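Side-chain contacts in sulfide-quinone reductase (Aquifex aeolicus, PDB 3HYW), which oxidises hydrogen sulfide through bound FAD and passes the electrons to a quinone, building up polysulfur that is released, typically as cyclooctasulfur: residues L21-P26 and N395-P400; I81-N86 and A261-K266; V231-E234 and T240-V243. All blocks are in the same frame, centred on the assembly; numbering follows the deposited sequence.

Interaction 1 of 3, residues L21-P26 and N395-P400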
# COMPACT_ATOMS: atom_id res chain seq x y z
N LEU A 21 22.54 8.56 -39.43
CA LEU A 21 23.50 8.21 -40.48
C LEU A 21 23.80 9.38 -41.42
O LEU A 21 24.97 9.62 -41.77
CB LEU A 21 22.98 7.02 -41.29
CG LEU A 21 23.11 5.64 -40.65
CD1 LEU A 21 22.28 4.64 -41.43
CD2 LEU A 21 24.58 5.19 -40.58
N ARG A 22 22.76 10.11 -41.82
CA ARG A 22 22.92 11.24 -42.73
C ARG A 22 23.77 12.36 -42.13
O ARG A 22 24.63 12.94 -42.82
CB ARG A 22 21.56 11.77 -43.21
CG ARG A 22 21.59 13.09 -44.00
CD ARG A 22 22.52 13.04 -45.25
NE ARG A 22 22.03 12.15 -46.31
CZ ARG A 22 22.70 11.12 -46.83
NH1 ARG A 22 23.92 10.82 -46.41
NH2 ARG A 22 22.15 10.40 -47.80
N ASN A 23 23.56 12.64 -40.86
CA ASN A 23 24.26 13.71 -40.17
C ASN A 23 25.71 13.33 -39.86
O ASN A 23 26.60 14.18 -39.84
CB ASN A 23 23.49 14.13 -38.90
CG ASN A 23 22.22 14.93 -39.22
OD1 ASN A 23 21.11 14.55 -38.85
ND2 ASN A 23 22.39 16.04 -39.93
N LEU A 24 25.94 12.03 -39.65
CA LEU A 24 27.27 11.48 -39.43
C LEU A 24 28.09 11.41 -40.73
O LEU A 24 29.30 11.65 -40.73
CB LEU A 24 27.15 10.07 -38.83
CG LEU A 24 27.36 9.81 -37.33
CD1 LEU A 24 26.96 10.95 -36.43
CD2 LEU A 24 26.65 8.52 -36.91
N MET A 25 27.41 11.09 -41.83
CA MET A 25 28.06 10.83 -43.11
C MET A 25 27.24 11.44 -44.24
O MET A 25 26.36 10.78 -44.80
CB MET A 25 28.23 9.32 -43.29
CG MET A 25 29.35 8.90 -44.22
SD MET A 25 29.63 7.12 -44.14
CE MET A 25 30.70 7.01 -42.71
N PRO A 26 27.52 12.72 -44.58
CA PRO A 26 26.83 13.42 -45.67
C PRO A 26 26.88 12.74 -47.04
O PRO A 26 25.94 12.89 -47.82
CB PRO A 26 27.58 14.76 -45.73
CG PRO A 26 28.06 14.97 -44.33
CD PRO A 26 28.49 13.59 -43.91
N ASN A 395 12.74 18.52 -39.67
CA ASN A 395 13.95 19.31 -39.80
C ASN A 395 15.26 18.53 -39.91
O ASN A 395 16.34 19.12 -39.97
CB ASN A 395 13.99 20.41 -38.74
CG ASN A 395 12.94 21.48 -38.98
OD1 ASN A 395 11.76 21.30 -38.65
ND2 ASN A 395 13.35 22.58 -39.60
N GLY A 396 15.16 17.20 -39.95
CA GLY A 396 16.28 16.36 -40.38
C GLY A 396 17.31 15.99 -39.33
O GLY A 396 18.40 15.55 -39.66
N ASN A 397 16.95 16.16 -38.06
CA ASN A 397 17.85 15.81 -36.97
C ASN A 397 17.05 15.29 -35.78
O ASN A 397 16.37 16.07 -35.10
CB ASN A 397 18.71 17.01 -36.58
CG ASN A 397 19.95 16.62 -35.78
OD1 ASN A 397 20.02 15.54 -35.18
ND2 ASN A 397 20.95 17.49 -35.79
N ILE A 398 17.10 13.97 -35.56
CA ILE A 398 16.39 13.35 -34.43
C ILE A 398 17.26 13.40 -33.17
O ILE A 398 16.76 13.19 -32.06
CB ILE A 398 15.94 11.87 -34.74
CG1 ILE A 398 15.11 11.78 -36.03
CG2 ILE A 398 15.11 11.27 -33.58
CD1 ILE A 398 13.85 12.65 -36.06
N ALA A 399 18.54 13.70 -33.34
CA ALA A 399 19.46 13.74 -32.20
C ALA A 399 20.28 15.04 -32.15
O ALA A 399 21.51 15.00 -32.26
CB ALA A 399 20.37 12.51 -32.21
N PRO A 400 19.62 16.20 -31.96
CA PRO A 400 20.37 17.45 -31.84
C PRO A 400 21.30 17.40 -30.63
O PRO A 400 20.89 16.91 -29.57
CB PRO A 400 19.29 18.50 -31.61
CG PRO A 400 18.00 17.88 -31.95
CD PRO A 400 18.16 16.40 -31.79
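Asn397, the residue whose side chain meets Asn23 across this contact, has its own amide oxygen held from within its loop: Asn397 OD1 accepts the backbone N of Ala399 at 3.0 Å. The bond is bent at the hydrogen (135°), and the donor comes in somewhat out of the carbonyl plane. With CG turned anti to the backbone N (chi1 -162°), the side chain folds alongside its own carbonyl carbon, which lets OD1 meet the N-H two residues on. That closes an Asx turn and limits the rotation of the Asn397 amide.

Asn23 reaches over from the last turn of helix 12-24. Its amide faces the Gly396 carbonyl and the Asn397 amide, with Asn23 CG 3.9 Å from Gly396 O, and its plane is turned only 29° from that of the Asn397 amide. The backbones stay well apart here, the nearest CA atoms, Asn23 CA and Asn397 CA, being 7.5 Å from each other. What touches is therefore the two asparagine side chains and one peptide carbonyl, and the interface is small.

At the same helix end, the Arg22 side chain leads away from the loop 395-400: Arg22 NH1 lies 2.9 Å from Met25 O in a weak bond at the guanidinium edge. Leu28 O, Phe69 O and Asn70 O also take hydrogen bonds from this guanidinium, pinning it as the chain leaves the helix. Ile398, one step beyond Asn397, packs on Ile15, Ala16 and Tyr19 of helix 12-24.

The loop thus joins the first helix of the FAD-binding Rossmann unit to the carboxy-terminal helices. It opens with a Schellman motif at Gly396, ending helix 376-395, continues through the Asx turn, and finishes at Pro400, the N-cap of helix 401-411.

Interaction 2 of 3, residues I81-N86 and A261-K266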
# COMPACT_ATOMS: atom_id res chain seq x y z
N ILE A 81 13.99 -10.32 -47.67
CA ILE A 81 15.40 -9.98 -47.50
C ILE A 81 16.22 -11.22 -47.83
O ILE A 81 15.97 -12.30 -47.28
CB ILE A 81 15.70 -9.54 -46.04
CG1 ILE A 81 14.92 -8.28 -45.66
CG2 ILE A 81 17.21 -9.35 -45.82
CD1 ILE A 81 14.83 -8.02 -44.15
N ASP A 82 17.18 -11.07 -48.73
CA ASP A 82 18.18 -12.10 -48.97
C ASP A 82 19.50 -11.62 -48.38
O ASP A 82 20.20 -10.81 -49.00
CB ASP A 82 18.30 -12.43 -50.47
CG ASP A 82 19.27 -13.57 -50.76
OD1 ASP A 82 20.11 -13.90 -49.89
OD2 ASP A 82 19.22 -14.14 -51.87
N PRO A 83 19.85 -12.11 -47.18
CA PRO A 83 21.02 -11.63 -46.45
C PRO A 83 22.35 -12.13 -47.03
O PRO A 83 23.39 -11.55 -46.76
CB PRO A 83 20.82 -12.18 -45.04
CG PRO A 83 20.01 -13.40 -45.23
CD PRO A 83 19.14 -13.17 -46.44
N ASP A 84 22.29 -13.21 -47.80
CA ASP A 84 23.46 -13.77 -48.47
C ASP A 84 23.80 -12.95 -49.71
O ASP A 84 24.97 -12.79 -50.05
CB ASP A 84 23.23 -15.23 -48.85
CG ASP A 84 22.94 -16.11 -47.64
OD1 ASP A 84 23.79 -16.16 -46.73
OD2 ASP A 84 21.87 -16.75 -47.61
N ALA A 85 22.77 -12.46 -50.38
CA ALA A 85 22.93 -11.65 -51.59
C ALA A 85 22.96 -10.16 -51.26
O ALA A 85 23.18 -9.34 -52.15
CB ALA A 85 21.81 -11.95 -52.57
N ASN A 86 22.74 -9.83 -49.99
CA ASN A 86 22.62 -8.43 -49.54
C ASN A 86 21.57 -7.65 -50.31
O ASN A 86 21.82 -6.55 -50.81
CB ASN A 86 23.97 -7.70 -49.59
CG ASN A 86 25.02 -8.33 -48.71
OD1 ASN A 86 24.82 -8.52 -47.51
ND2 ASN A 86 26.16 -8.68 -49.30
N ALA A 261 11.08 -12.79 -41.28
CA ALA A 261 10.99 -14.25 -41.44
C ALA A 261 11.64 -14.75 -42.74
O ALA A 261 12.20 -15.84 -42.78
CB ALA A 261 9.54 -14.70 -41.36
N SER A 262 11.57 -13.94 -43.80
CA SER A 262 12.14 -14.30 -45.09
C SER A 262 13.67 -14.44 -45.10
O SER A 262 14.23 -15.12 -45.96
CB SER A 262 11.68 -13.31 -46.17
OG SER A 262 12.35 -12.07 -46.04
N ALA A 263 14.34 -13.81 -44.14
CA ALA A 263 15.81 -13.84 -44.06
C ALA A 263 16.37 -15.11 -43.39
O ALA A 263 17.58 -15.31 -43.33
CB ALA A 263 16.33 -12.58 -43.36
N GLY A 264 15.47 -15.95 -42.87
CA GLY A 264 15.86 -17.23 -42.29
C GLY A 264 16.09 -17.16 -40.79
O GLY A 264 16.04 -16.07 -40.20
N ASP A 265 16.37 -18.31 -40.19
CA ASP A 265 16.39 -18.45 -38.73
C ASP A 265 17.63 -17.89 -38.01
O ASP A 265 17.69 -17.92 -36.79
CB ASP A 265 16.10 -19.90 -38.30
CG ASP A 265 17.12 -20.90 -38.82
OD1 ASP A 265 18.27 -20.52 -39.13
OD2 ASP A 265 16.77 -22.10 -38.91
N LYS A 266 18.61 -17.41 -38.78
CA LYS A 266 19.75 -16.66 -38.22
C LYS A 266 19.40 -15.18 -38.02
O LYS A 266 20.08 -14.47 -37.28
CB LYS A 266 21.00 -16.78 -39.10
CG LYS A 266 21.44 -18.22 -39.44
CD LYS A 266 21.81 -19.03 -38.19
CE LYS A 266 22.25 -20.44 -38.57
NZ LYS A 266 21.13 -21.26 -39.14
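Ser262 supplies the polar link to Ile81. Its CB stands 4.1 Å from Ile81 N; one bond further out, Ser262 OG accepts the Ile81 N-H at 2.9 Å with an angle of 152° at the hydrogen. A chi1 of 74° sets the hydroxyl between the serine's own backbone N and carbonyl carbon, and from there it also hydrogen-bonds Val259 O, one turn back. The hydroxyl is thus engaged twice, once with an amide of strand 78-82, which is outermost in its three-stranded sheet, and once with the carbonyl of Val259, just before it.

The next residue adds the apolar part. Ala263 CB rests 4.1 Å from Ile81 CB and touches Ile81 CG2 as well, while Ala263 CA makes a CA-H...O contact with Ile81 O at 3.6 Å. Further along, the ring of Pro83 brings CG to 3.6 Å from Ala263 O.

Beyond the strand the chain is turned by an Asx motif: Asp82 OD1 accepts Ala85 N at 3.1 Å, the donor coming from above the carboxylate plane. On the partner side, a type I turn from Ala261 to Gly264 follows helix 258-261, and Gly264 leaves it with positive phi. Ile81 also packs on Leu101 and Ile103 of strand 100-103 in the parallel FAD-domain sheet, so the turn after helix 258-261 sits against the strand 78-82 edge beside that sheet.

Interaction 3 of 3, residues V231-E234 and T240-V243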
# COMPACT_ATOMS: atom_id res chain seq x y z
N VAL A 231 -16.23 -9.69 -21.90
CA VAL A 231 -14.86 -10.18 -21.97
C VAL A 231 -14.77 -11.44 -21.12
O VAL A 231 -15.31 -11.49 -20.00
CB VAL A 231 -13.83 -9.10 -21.52
CG1 VAL A 231 -12.41 -9.68 -21.45
CG2 VAL A 231 -13.86 -7.92 -22.48
N ILE A 232 -14.13 -12.46 -21.68
CA ILE A 232 -13.89 -13.72 -20.98
C ILE A 232 -12.39 -13.85 -20.68
O ILE A 232 -11.55 -13.74 -21.58
CB ILE A 232 -14.39 -14.93 -21.79
CG1 ILE A 232 -15.87 -14.76 -22.16
CG2 ILE A 232 -14.16 -16.23 -21.01
CD1 ILE A 232 -16.39 -15.77 -23.16
N TYR A 233 -12.07 -14.05 -19.41
CA TYR A 233 -10.69 -14.23 -18.98
C TYR A 233 -10.54 -15.50 -18.16
O TYR A 233 -11.50 -16.01 -17.59
CB TYR A 233 -10.17 -13.00 -18.23
CG TYR A 233 -10.85 -12.72 -16.90
CD1 TYR A 233 -11.99 -11.92 -16.84
CD2 TYR A 233 -10.34 -13.23 -15.71
CE1 TYR A 233 -12.61 -11.65 -15.62
CE2 TYR A 233 -10.95 -12.97 -14.49
CZ TYR A 233 -12.08 -12.18 -14.45
OH TYR A 233 -12.70 -11.94 -13.24
N GLU A 234 -9.31 -16.00 -18.10
CA GLU A 234 -8.98 -17.20 -17.35
C GLU A 234 -7.97 -16.84 -16.26
O GLU A 234 -6.97 -16.18 -16.53
CB GLU A 234 -8.38 -18.23 -18.31
CG GLU A 234 -8.22 -19.63 -17.76
CD GLU A 234 -7.69 -20.60 -18.79
OE1 GLU A 234 -8.14 -20.55 -19.96
OE2 GLU A 234 -6.81 -21.42 -18.44
N THR A 240 -12.46 -20.02 -15.79
CA THR A 240 -12.90 -18.94 -16.67
C THR A 240 -13.88 -18.02 -15.97
O THR A 240 -14.74 -18.46 -15.19
CB THR A 240 -13.53 -19.47 -17.97
OG1 THR A 240 -14.53 -20.44 -17.65
CG2 THR A 240 -12.47 -20.12 -18.85
N HIS A 241 -13.75 -16.73 -16.26
CA HIS A 241 -14.61 -15.71 -15.69
C HIS A 241 -15.12 -14.77 -16.79
O HIS A 241 -14.57 -14.71 -17.89
CB HIS A 241 -13.88 -14.90 -14.62
CG HIS A 241 -13.44 -15.71 -13.44
ND1 HIS A 241 -12.21 -16.35 -13.39
CD2 HIS A 241 -14.06 -15.99 -12.27
CE1 HIS A 241 -12.10 -16.99 -12.24
NE2 HIS A 241 -13.20 -16.79 -11.54
N GLU A 242 -16.16 -14.04 -16.45
CA GLU A 242 -16.91 -13.26 -17.42
C GLU A 242 -17.15 -11.88 -16.82
O GLU A 242 -17.49 -11.75 -15.64
CB GLU A 242 -18.22 -13.99 -17.70
CG GLU A 242 -19.10 -13.36 -18.76
CD GLU A 242 -20.40 -14.12 -18.95
OE1 GLU A 242 -20.36 -15.24 -19.49
OE2 GLU A 242 -21.46 -13.57 -18.57
N VAL A 243 -16.96 -10.85 -17.63
CA VAL A 243 -17.24 -9.49 -17.22
C VAL A 243 -18.00 -8.80 -18.35
O VAL A 243 -17.63 -8.94 -19.52
CB VAL A 243 -15.94 -8.74 -16.78
CG1 VAL A 243 -15.54 -7.62 -17.74
CG2 VAL A 243 -16.09 -8.21 -15.36
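Tyr233 has chi1 at 65°, its CG lodged between backbone N and carbonyl carbon, and this swings the ring across the beta hairpin onto His241. The histidine takes the other course: its CG stands beside its backbone N (chi1 -62°), so the imidazole leads outward and CB is what the tyrosine meets. His241 CB lies over one face of the phenol ring, 3.6 Å from the ring centroid and displaced toward the rim at CZ, a CH-pi contact. The planes of the two rings differ by 20°, but the rings are offset until little of one lies over the other, with centroids 5.2 Å from each other.

The strands that carry them, 230-234 and 240-244, run antiparallel. Tyr233 with His241 and Val231 with Val243 form hydrogen-bonded pairs, their side chains sharing one face of the sheet; there Val231 CB meets Val243 CG1 at 4.4 Å, and Val231 continues onto Thr248 and Phe250 of strand 247-255. Ile232, Glu234, Thr240 and Glu242 occupy the opposite face. There Glu234 CG approaches Thr240 CG2 at 4.4 Å, while the carboxylate of Glu234 makes a salt bridge with Lys224 of strand 222-226, the third strand of this small sheet.

The carbonyl of Tyr233 serves two residues: Tyr233 O accepts the His241 N-H at 2.7 Å, and the CA-H of Thr240 points to the same oxygen, Thr240 CA to Tyr233 O measuring 3.4 Å.

The three contacts lie well apart in one subunit and share no atoms. Interactions 1 and 2 are the closer pair, their centres 28 Å apart and their nearest atoms about 15 Å. Interaction 3 sits across the chain's centre from interaction 1, centre to centre about 49 Å from it and about 42 Å from interaction 2. Their distances from FAD and the quinone differ. In interaction 2 the side chain of Ile81 is about 8 Å from FAD and about 7 Å from that of the FAD-binding Thr105; in interaction 1 the side chain of Asn397 is about 12 Å from the bound decylubiquinone. Interaction 3 lies far from the flavin, sulfur and quinone sites.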